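Local coordinates for protein transcription factor tau subunit sfc1 (Schizosaccharomyces pombe, PDB 4BJI) that is part of the tauA domain of TFIIIC, which binds boxA promoter sites of tRNA and similar genes in RNA polymerase III transcription, at residues L110-K115 with K177-M182. Sequence-based numbering, arbitrary orientation.
Sequences LFFKLK and KVRDLM
A Met-aromatic contact between Phe-112 and Met-182, a selenomethionine in this crystal, lies buried in the DNA-binding domain, where the end of strand 109-111 and the loop after it pack on helix 172-189. Strand 109-111 pairs antiparallel with strand 139-141, and residues 110-115 run from it past one side of the helix. Alternate side chains, Leu-110 and Phe-112, point to the helix, while Phe-111 points away and has a cation-pi partner in Arg-88.

The Phe-112 ring meets the helix with its outer end. With CG anti to the carbonyl carbon (chi1 -61°), the ring extends toward the helix. CZ packs on Met-182 CB at 3.5 Å, and this approach is oblique. The two side chains cross at about a right angle. Met-182 SE sits at the ring edge, 5.3 Å from the ring centroid and 76° off the ring normal. A bend at chi3 (70°) turns CE back to the ring, where it lies 3.8 Å from Phe-112 CE1. Phe-128, Ile-145 and Ile-150 also touch Met-182.

One turn earlier, Arg-179 lends its aliphatic part to the contact. Its CB touches Leu-110 CD2 at 4.1 Å, and its CG lies 3.9 Å from Phe-112 CE2. In the conformer given, one of two deposited, the guanidinium grips the next residue, Asp-180, in a salt bridge. NE and NH2 both donate to Asp-180 OD1, which binds NE at 2.9 Å. No hydrogen bond joins the two segments. The backbone O of Arg-179 lies in the ring plane at its edge, 3.6 Å from Phe-112 CE2.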
# COMPACT_ATOMS: atom_id res chain seq x y z
N LEU A 110 3.47 -2.40 -2.98
CA LEU A 110 4.08 -3.51 -3.71
C LEU A 110 3.25 -4.76 -3.48
O LEU A 110 3.01 -5.14 -2.33
CB LEU A 110 5.53 -3.72 -3.29
CG LEU A 110 6.50 -2.59 -3.63
CD1 LEU A 110 6.70 -1.74 -2.46
CD2 LEU A 110 7.79 -3.20 -4.07
N PHE A 111 2.77 -5.35 -4.57
CA PHE A 111 1.93 -6.54 -4.54
C PHE A 111 2.78 -7.75 -4.89
O PHE A 111 3.65 -7.68 -5.79
CB PHE A 111 0.77 -6.45 -5.57
CG PHE A 111 0.07 -7.76 -5.82
CD1 PHE A 111 -0.82 -8.28 -4.90
CD2 PHE A 111 0.28 -8.44 -7.00
CE1 PHE A 111 -1.47 -9.48 -5.14
CE2 PHE A 111 -0.37 -9.64 -7.25
CZ PHE A 111 -1.24 -10.16 -6.32
N PHE A 112 2.54 -8.85 -4.20
CA PHE A 112 3.27 -10.07 -4.43
C PHE A 112 2.32 -11.20 -4.75
O PHE A 112 1.35 -11.42 -4.02
CB PHE A 112 4.14 -10.40 -3.22
CG PHE A 112 5.15 -9.35 -2.93
CD1 PHE A 112 4.83 -8.26 -2.14
CD2 PHE A 112 6.38 -9.39 -3.55
CE1 PHE A 112 5.75 -7.25 -1.95
CE2 PHE A 112 7.30 -8.38 -3.35
CZ PHE A 112 6.98 -7.33 -2.55
N LYS A 113 2.60 -11.87 -5.85
CA LYS A 113 1.73 -12.96 -6.28
C LYS A 113 2.32 -14.26 -5.78
O LYS A 113 3.02 -14.96 -6.50
CB LYS A 113 1.61 -13.00 -7.80
CG LYS A 113 0.66 -14.08 -8.27
CD LYS A 113 0.52 -14.10 -9.78
CE LYS A 113 -0.37 -15.25 -10.24
NZ LYS A 113 -0.54 -15.26 -11.72
N LEU A 114 2.04 -14.57 -4.52
CA LEU A 114 2.56 -15.78 -3.91
C LEU A 114 1.42 -16.54 -3.25
O LEU A 114 0.34 -16.00 -3.03
CB LEU A 114 3.64 -15.47 -2.88
CG LEU A 114 4.95 -14.82 -3.38
CD1 LEU A 114 5.86 -14.53 -2.20
CD2 LEU A 114 5.68 -15.69 -4.40
N LYS A 115 1.69 -17.79 -2.91
CA LYS A 115 0.67 -18.70 -2.42
C LYS A 115 0.48 -18.56 -0.91
O LYS A 115 0.72 -19.50 -0.16
CB LYS A 115 1.04 -20.14 -2.80
CG LYS A 115 0.92 -20.43 -4.30
CD LYS A 115 1.06 -21.92 -4.63
CE LYS A 115 2.45 -22.26 -5.17
NZ LYS A 115 2.90 -23.64 -4.78
N LYS A 177 15.10 -4.23 -7.30
CA LYS A 177 15.95 -4.83 -6.26
C LYS A 177 15.16 -4.99 -4.97
O LYS A 177 15.13 -6.08 -4.37
CB LYS A 177 17.20 -4.02 -6.01
CG LYS A 177 17.92 -4.51 -4.73
CD LYS A 177 19.19 -3.74 -4.44
CE LYS A 177 20.29 -4.23 -5.36
NZ LYS A 177 21.64 -3.65 -4.94
N VAL A 178 14.45 -3.95 -4.54
CA VAL A 178 13.63 -4.00 -3.35
C VAL A 178 12.54 -5.07 -3.50
O VAL A 178 12.33 -5.90 -2.60
CB VAL A 178 13.03 -2.62 -3.08
CG1 VAL A 178 11.91 -2.75 -2.03
CG2 VAL A 178 14.12 -1.72 -2.58
N ARG A 179 11.87 -5.10 -4.64
CA ARG A 179 10.82 -6.09 -4.86
C ARG A 179 11.40 -7.52 -4.77
O ARG A 179 10.79 -8.40 -4.13
CB ARG A 179 10.12 -5.80 -6.20
CG ARG A 179 8.84 -6.58 -6.49
CD ARG A 179 9.08 -8.04 -6.93
NE ARG A 179 10.09 -8.17 -7.97
CZ ARG A 179 9.90 -8.05 -9.28
NH1 ARG A 179 8.71 -7.78 -9.77
NH2 ARG A 179 10.93 -8.20 -10.11
N ASP A 180 12.54 -7.75 -5.40
CA ASP A 180 13.16 -9.08 -5.36
C ASP A 180 13.54 -9.47 -3.95
O ASP A 180 13.37 -10.65 -3.58
CB ASP A 180 14.36 -9.13 -6.29
CG ASP A 180 13.96 -9.15 -7.79
OD1 ASP A 180 12.75 -9.21 -8.13
OD2 ASP A 180 14.87 -9.12 -8.61
N LEU A 181 14.08 -8.55 -3.18
CA LEU A 181 14.44 -8.85 -1.79
C LEU A 181 13.22 -9.24 -0.99
O LEU A 181 13.23 -10.23 -0.25
CB LEU A 181 15.06 -7.64 -1.14
CG LEU A 181 16.46 -7.37 -1.64
CD1 LEU A 181 16.86 -6.00 -1.17
CD2 LEU A 181 17.37 -8.47 -1.13
N MSE A 182 12.16 -8.44 -1.09
CA MSE A 182 10.91 -8.73 -0.38
C MSE A 182 10.33 -10.08 -0.81
O MSE A 182 9.88 -10.88 0.03
CB MSE A 182 9.90 -7.60 -0.61
CG MSE A 182 10.38 -6.27 0.01
SE MSE A 182 9.24 -4.78 -0.39
CE MSE A 182 7.74 -5.31 0.66